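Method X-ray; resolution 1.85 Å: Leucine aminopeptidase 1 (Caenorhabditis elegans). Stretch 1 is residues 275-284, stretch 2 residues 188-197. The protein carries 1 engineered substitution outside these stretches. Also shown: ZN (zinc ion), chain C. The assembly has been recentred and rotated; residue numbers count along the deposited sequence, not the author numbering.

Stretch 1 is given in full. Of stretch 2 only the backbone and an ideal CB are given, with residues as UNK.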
# COMPACT_ATOMS: atom_id res chain seq x y z
N ASP A 275 9.53 24.09 0.86
CA ASP A 275 8.18 24.51 1.21
C ASP A 275 8.06 26.00 1.65
O ASP A 275 7.00 26.45 2.09
CB ASP A 275 7.63 23.58 2.30
CG ASP A 275 6.12 23.45 2.26
OD1 ASP A 275 5.49 23.59 1.19
OD2 ASP A 275 5.57 23.17 3.33
N MET A 276 9.17 26.73 1.56
CA MET A 276 9.21 28.18 1.80
C MET A 276 9.39 28.96 0.49
O MET A 276 9.67 30.18 0.50
CB MET A 276 10.35 28.55 2.80
CG MET A 276 11.69 27.78 2.64
SD MET A 276 12.40 27.81 0.98
CE MET A 276 12.86 29.56 0.95
N GLY A 277 9.21 28.28 -0.66
CA GLY A 277 9.40 28.94 -1.97
C GLY A 277 8.49 30.16 -2.21
O GLY A 277 8.88 31.14 -2.87
N GLY A 278 7.28 30.11 -1.66
CA GLY A 278 6.37 31.26 -1.74
C GLY A 278 6.91 32.50 -1.03
O GLY A 278 6.87 33.61 -1.57
N ALA A 279 7.38 32.32 0.21
CA ALA A 279 7.94 33.44 0.98
C ALA A 279 9.17 33.97 0.29
O ALA A 279 9.35 35.20 0.21
CB ALA A 279 8.32 32.98 2.39
N ALA A 280 10.03 33.08 -0.19
CA ALA A 280 11.25 33.54 -0.90
C ALA A 280 10.88 34.36 -2.12
O ALA A 280 11.47 35.42 -2.39
CB ALA A 280 12.12 32.32 -1.32
N GLY A 281 9.92 33.87 -2.90
CA GLY A 281 9.55 34.56 -4.15
C GLY A 281 8.89 35.91 -3.89
O GLY A 281 9.17 36.89 -4.60
N MET A 282 8.05 36.00 -2.86
CA MET A 282 7.41 37.28 -2.50
C MET A 282 8.44 38.30 -1.99
O MET A 282 8.43 39.47 -2.39
CB MET A 282 6.29 37.09 -1.45
CG MET A 282 5.03 36.36 -1.99
SD MET A 282 4.49 37.00 -3.59
CE MET A 282 2.70 37.10 -3.39
N LEU A 283 9.34 37.83 -1.12
CA LEU A 283 10.43 38.67 -0.61
C LEU A 283 11.27 39.26 -1.74
O LEU A 283 11.60 40.46 -1.75
CB LEU A 283 11.34 37.82 0.30
CG LEU A 283 12.59 38.53 0.84
CD1 LEU A 283 12.15 39.73 1.68
CD2 LEU A 283 13.53 37.58 1.59
N GLU A 284 11.66 38.41 -2.69
CA GLU A 284 12.53 38.86 -3.77
C GLU A 284 11.82 39.65 -4.85
O GLU A 284 12.43 40.52 -5.48
CB GLU A 284 13.34 37.69 -4.37
CG GLU A 284 14.20 36.96 -3.30
CD GLU A 284 15.31 37.84 -2.71
OE1 GLU A 284 15.76 38.78 -3.40
OE2 GLU A 284 15.75 37.56 -1.57
N UNK A 188 16.94 31.95 10.46
CA UNK A 188 17.77 32.36 9.33
C UNK A 188 16.92 33.04 8.25
O UNK A 188 17.35 34.01 7.66
CB UNK A 188 18.51 31.15 8.74
N UNK A 189 15.72 32.51 8.00
CA UNK A 189 14.85 33.17 7.01
C UNK A 189 14.31 34.54 7.49
O UNK A 189 14.22 35.49 6.69
CB UNK A 189 13.67 32.25 6.68
N UNK A 190 13.99 34.67 8.78
CA UNK A 190 13.71 36.00 9.35
C UNK A 190 14.90 36.94 9.06
O UNK A 190 14.72 38.06 8.56
CB UNK A 190 13.45 35.90 10.86
N UNK A 191 16.12 36.47 9.32
CA UNK A 191 17.31 37.32 9.09
C UNK A 191 17.46 37.74 7.64
O UNK A 191 17.78 38.90 7.35
CB UNK A 191 18.58 36.58 9.53
N UNK A 192 17.22 36.80 6.72
CA UNK A 192 17.23 37.08 5.28
C UNK A 192 16.20 38.15 4.90
O UNK A 192 16.49 39.04 4.12
CB UNK A 192 16.96 35.80 4.49
N UNK A 193 14.99 38.06 5.46
CA UNK A 193 13.94 39.03 5.14
C UNK A 193 14.32 40.40 5.71
O UNK A 193 14.14 41.46 5.06
CB UNK A 193 12.59 38.57 5.69
N UNK A 194 14.85 40.38 6.92
CA UNK A 194 15.27 41.64 7.57
C UNK A 194 16.40 42.35 6.80
O UNK A 194 16.41 43.58 6.69
CB UNK A 194 15.73 41.36 9.00
N UNK A 195 17.32 41.57 6.23
CA UNK A 195 18.36 42.15 5.36
C UNK A 195 17.76 42.91 4.17
O UNK A 195 18.18 44.02 3.88
CB UNK A 195 19.29 41.05 4.85
N UNK A 196 16.79 42.30 3.50
CA UNK A 196 16.08 42.97 2.40
C UNK A 196 15.30 44.19 2.94
O UNK A 196 15.30 45.26 2.32
CB UNK A 196 15.13 41.99 1.70
N UNK A 197 14.65 44.01 4.10
CA UNK A 197 13.98 45.13 4.79
C UNK A 197 14.90 46.33 4.98
O UNK A 197 14.50 47.48 4.72
CB UNK A 197 13.46 44.67 6.15
ZN ZN C . 3.62 22.86 3.39

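The two helices run nearly parallel, their axes 11° apart and 10.8 Å at closest approach, so side chains must fill the space between them. Every phi/psi pair from 188 to 197 is helical, and the backbone N-H groups of 192 to 197 bond four residues back, which disfavours proline at those positions but otherwise decides little.

At 188 the CB has nothing of stretch 1 within 5.5 Å, so many residues would suit; the deposited one is Ala188.

Position 189 points its CB toward stretch 1, yet that CB also finds nothing within 5.5 Å. A gap lies ahead of it, lined by the CB atoms of Met276 and Ala279, which offer carbon and no polar partner. A long apolar side chain, leucine, isoleucine or methionine, would bridge it. The residue is Leu189, with chi1 t and chi2 p; its CD2 reaches 4.1 Å from Met276 CB and 4.5 Å from Ala279 CB, so the branch end makes the contact that the CB cannot.

Positions 190 and 191 are out of reach of stretch 1, which sets no preference there. They are Val190 and Asp191, the latter with both carboxylate oxygens hydrogen-bonded elsewhere in the structure.

The CB of 192 points toward stretch 1, and its ideal position is 4.8 Å from Leu283 CD2. This is a loose approach, open to an apolar residue or to a longer chain that turns aside. Glu192 follows the second course: with chi1 and chi2 both m, its carboxylate is hydrogen-bonded elsewhere, while its backbone O lies 4.2 Å from Leu283 CD2.

At 193 the backbone comes close: the CA is 6.7 Å from the CA of Leu283 and 3.9 Å from its CD2. The CB points sideways, with its ideal position 4.2 Å from Leu283 CD1. A small residue, alanine, serine or glycine, fits readily. Ala193 places its CB 4.3 Å from Leu283 CD1, a modest apolar contact.

Position 194 points away, leaving the choice free of stretch 1, and is Val194. Position 195 is out of reach and equally unconstrained; it is Lys195, whose chain bends at chi3 (p).

At 196 the CB points toward stretch 1, its ideal position 3.7 Å from Leu283 CD1, favouring a compact apolar side chain such as valine, alanine or isoleucine. Val196, chi1 t, sets its CB 3.7 Å from Leu283 CD1 and its CG2 4.2 Å from Glu284 OE2, whose side chain starts away but ends nearer.

At 197 an ideal CB would point sideways, reach nothing of stretch 1 and sit 3.2 Å from the O of 194. Glycine avoids that crowding, and Gly197 is deposited.

Stretch 2, residues 188-197: ALVDEAVKVG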
# COMPACT_ATOMS: atom_id res chain seq x y z
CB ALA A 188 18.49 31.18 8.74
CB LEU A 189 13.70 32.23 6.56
CG LEU A 189 12.76 32.79 5.45
CD1 LEU A 189 13.57 33.25 4.21
CD2 LEU A 189 11.71 31.73 5.03
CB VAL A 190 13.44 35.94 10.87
CG1 VAL A 190 13.42 37.37 11.50
CG2 VAL A 190 12.10 35.22 11.16
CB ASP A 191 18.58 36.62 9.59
CG ASP A 191 18.65 36.53 11.10
OD1 ASP A 191 17.86 37.21 11.78
OD2 ASP A 191 19.46 35.75 11.61
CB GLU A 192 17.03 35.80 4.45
CG GLU A 192 18.17 34.76 4.61
CD GLU A 192 19.32 34.94 3.63
OE1 GLU A 192 19.35 35.93 2.89
OE2 GLU A 192 20.22 34.06 3.61
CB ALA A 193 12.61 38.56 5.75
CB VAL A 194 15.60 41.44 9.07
CG1 VAL A 194 16.23 42.74 9.68
CG2 VAL A 194 14.33 41.07 9.83
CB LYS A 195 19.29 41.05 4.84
CG LYS A 195 20.30 40.62 5.87
CD LYS A 195 21.27 39.57 5.28
CE LYS A 195 22.33 40.25 4.42
NZ LYS A 195 23.26 39.27 3.78
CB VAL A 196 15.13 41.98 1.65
CG1 VAL A 196 14.20 42.75 0.68
CG2 VAL A 196 15.93 40.88 0.94
O HOH W 1 2.20 21.42 2.90
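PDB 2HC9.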